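Long-range contact in lumazine protein (Photobacterium kishitanii, PDB 3A35), which modulates the colour of bacterial bioluminescence, shifting luciferase emission to shorter wavelength, and carries a bound lumazine or flavin chromophore: residues 136-141 with 155-160. Numbering follows the deposited sequence.
Sequences DHIGIN and IFINYP
Ile-138 and Ile-140 meet Ile-155, Ile-157 and Tyr-159 in a buried, mainly apolar contact inside the second lumazine-binding repeat. Strands 137-140 and 155-160 are not sheet neighbours. They face each other across the core of the β-barrel domain, their axes 9.8 Å apart and turned by 83°. The contact is therefore made by side chains. Ile-138 and Ile-155 meet tip to tip, with their CD1 methyls 3.4 Å apart, tighter than usual for two carbons. In Ile-138, CG1 lies anti to the backbone N (chi1 -169°), and CD1 continues this extended arm toward Ile-155. The CD1 methyl of Ile-157 touches both isoleucines of the other strand, 3.8 Å from CG2 of Ile-138 and 3.7 Å from CG1 of Ile-140. It crosses Ile-138 at about a right angle but meets Ile-140 tip to tip. Tyr-159 crosses Ile-140, with OH 3.4 Å from CG1 of Ile-140. One face of its ring packs near the rim on CG2 of Ile-157, and His-145 makes an edge-to-face contact with the ring. A water donates to O of Ile-138 at 3.0 Å and hydrogen-bonds OH of Tyr-159 at 2.7 Å. Val-178 and Val-180 of strand 177-182 and Ile-122 of strand 117-123 extend the apolar core. The two strands are thus joined by apolar side-chain packing, with a phenol oxygen against Ile-140 at one end, and the water gives the buried phenol and carbonyl a shared polar partner.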
loop_
_atom_site.group_PDB
_atom_site.type_symbol
_atom_site.label_atom_id
_atom_site.label_comp_id
_atom_site.label_asym_id
_atom_site.label_seq_id
_atom_site.Cartn_x
_atom_site.Cartn_y
_atom_site.Cartn_z
ATOM N N ASP A 136 13.071 -12.777 -2.468
ATOM C CA ASP A 136 12.361 -12.217 -1.358
ATOM C C ASP A 136 10.961 -11.776 -1.824
ATOM O O ASP A 136 10.684 -11.725 -3.010
ATOM C CB ASP A 136 13.161 -11.026 -0.817
ATOM C CG ASP A 136 14.315 -11.457 0.090
ATOM O OD1 ASP A 136 15.091 -10.546 0.443
ATOM O OD2 ASP A 136 14.421 -12.671 0.508
ATOM N N HIS A 137 10.108 -11.564 -0.851
ATOM C CA HIS A 137 8.838 -10.967 -1.077
ATOM C C HIS A 137 9.112 -9.462 -1.094
ATOM O O HIS A 137 10.192 -8.935 -0.784
ATOM C CB HIS A 137 7.877 -11.274 0.095
ATOM C CG HIS A 137 7.024 -12.522 -0.050
ATOM N ND1 HIS A 137 7.549 -13.745 -0.387
ATOM C CD2 HIS A 137 5.695 -12.728 0.169
ATOM C CE1 HIS A 137 6.581 -14.654 -0.413
ATOM N NE2 HIS A 137 5.445 -14.061 -0.083
ATOM N N ILE A 138 8.095 -8.755 -1.567
ATOM C CA ILE A 138 8.156 -7.286 -1.551
ATOM C C ILE A 138 6.690 -6.883 -1.283
ATOM O O ILE A 138 5.717 -7.479 -1.714
ATOM C CB ILE A 138 8.686 -6.746 -2.854
ATOM C CG1 ILE A 138 9.012 -5.227 -2.743
ATOM C CG2 ILE A 138 7.777 -6.961 -4.064
ATOM C CD1 ILE A 138 9.842 -4.764 -3.921
ATOM N N GLY A 139 6.580 -5.735 -0.597
ATOM C CA GLY A 139 5.245 -5.056 -0.409
ATOM C C GLY A 139 5.085 -3.907 -1.421
ATOM O O GLY A 139 5.911 -3.025 -1.486
ATOM N N ILE A 140 3.959 -3.963 -2.117
ATOM C CA ILE A 140 3.601 -2.885 -3.091
ATOM C C ILE A 140 2.201 -2.428 -2.605
ATOM O O ILE A 140 1.227 -3.195 -2.626
ATOM C CB ILE A 140 3.464 -3.402 -4.539
ATOM C CG1 ILE A 140 4.843 -3.964 -5.005
ATOM C CG2 ILE A 140 2.939 -2.254 -5.388
ATOM C CD1 ILE A 140 5.915 -2.965 -5.019
ATOM N N ASN A 141 2.135 -1.155 -2.157
ATOM C CA ASN A 141 0.898 -0.679 -1.568
ATOM C C ASN A 141 0.237 -1.581 -0.520
ATOM O O ASN A 141 -0.992 -1.624 -0.405
ATOM C CB ASN A 141 -0.142 -0.300 -2.639
ATOM C CG ASN A 141 0.167 0.882 -3.504
ATOM O OD1 ASN A 141 -0.659 1.040 -4.540
ATOM N ND2 ASN A 141 1.049 1.707 -3.169
ATOM N N ILE A 155 11.393 -4.506 -11.433
ATOM C CA ILE A 155 10.957 -5.734 -10.741
ATOM C C ILE A 155 9.631 -6.218 -11.318
ATOM O O ILE A 155 8.717 -5.402 -11.547
ATOM C CB ILE A 155 10.896 -5.545 -9.187
ATOM C CG1 ILE A 155 9.890 -4.528 -8.746
ATOM C CG2 ILE A 155 12.257 -5.241 -8.647
ATOM C CD1 ILE A 155 9.466 -4.763 -7.330
ATOM N N PHE A 156 9.481 -7.497 -11.618
ATOM C CA PHE A 156 8.326 -8.096 -12.160
ATOM C C PHE A 156 7.650 -8.904 -11.092
ATOM O O PHE A 156 8.219 -9.834 -10.496
ATOM C CB PHE A 156 8.710 -8.912 -13.399
ATOM C CG PHE A 156 7.736 -9.883 -13.835
ATOM C CD1 PHE A 156 6.352 -9.640 -13.808
ATOM C CD2 PHE A 156 8.174 -11.083 -14.423
ATOM C CE1 PHE A 156 5.394 -10.558 -14.267
ATOM C CE2 PHE A 156 7.267 -12.025 -14.855
ATOM C CZ PHE A 156 5.857 -11.785 -14.826
ATOM N N ILE A 157 6.417 -8.561 -10.757
ATOM C CA ILE A 157 5.599 -9.278 -9.838
ATOM C C ILE A 157 4.391 -9.832 -10.539
ATOM O O ILE A 157 3.702 -9.158 -11.266
ATOM C CB ILE A 157 5.108 -8.389 -8.662
ATOM C CG1 ILE A 157 6.340 -7.802 -7.991
ATOM C CG2 ILE A 157 4.402 -9.323 -7.580
ATOM C CD1 ILE A 157 6.124 -6.495 -7.413
ATOM N N ASN A 158 4.157 -11.150 -10.364
ATOM C CA ASN A 158 3.122 -11.795 -11.138
ATOM C C ASN A 158 2.037 -12.204 -10.132
ATOM O O ASN A 158 2.172 -13.200 -9.366
ATOM C CB ASN A 158 3.771 -13.023 -11.833
ATOM C CG ASN A 158 2.800 -13.780 -12.624
ATOM O OD1 ASN A 158 1.628 -13.614 -12.536
ATOM N ND2 ASN A 158 3.344 -14.688 -13.468
ATOM N N TYR A 159 1.021 -11.349 -10.068
ATOM C CA TYR A 159 -0.062 -11.513 -9.112
ATOM C C TYR A 159 -1.200 -12.378 -9.663
ATOM O O TYR A 159 -1.464 -12.274 -10.858
ATOM C CB TYR A 159 -0.675 -10.150 -8.770
ATOM C CG TYR A 159 0.255 -9.173 -8.055
ATOM C CD1 TYR A 159 0.537 -9.349 -6.657
ATOM C CD2 TYR A 159 0.798 -8.136 -8.752
ATOM C CE1 TYR A 159 1.355 -8.433 -6.004
ATOM C CE2 TYR A 159 1.609 -7.155 -8.120
ATOM C CZ TYR A 159 1.884 -7.364 -6.767
ATOM O OH TYR A 159 2.759 -6.385 -6.251
ATOM N N PRO A 160 -1.923 -13.085 -8.807
ATOM C CA PRO A 160 -3.154 -13.699 -9.301
ATOM C C PRO A 160 -4.107 -12.552 -9.641
ATOM O O PRO A 160 -4.243 -11.607 -8.852
ATOM C CB PRO A 160 -3.699 -14.437 -8.093
ATOM C CG PRO A 160 -2.905 -13.986 -6.815
ATOM C CD PRO A 160 -1.727 -13.210 -7.324
HETATM O O HOH W 1 3.728 -7.294 -3.917
#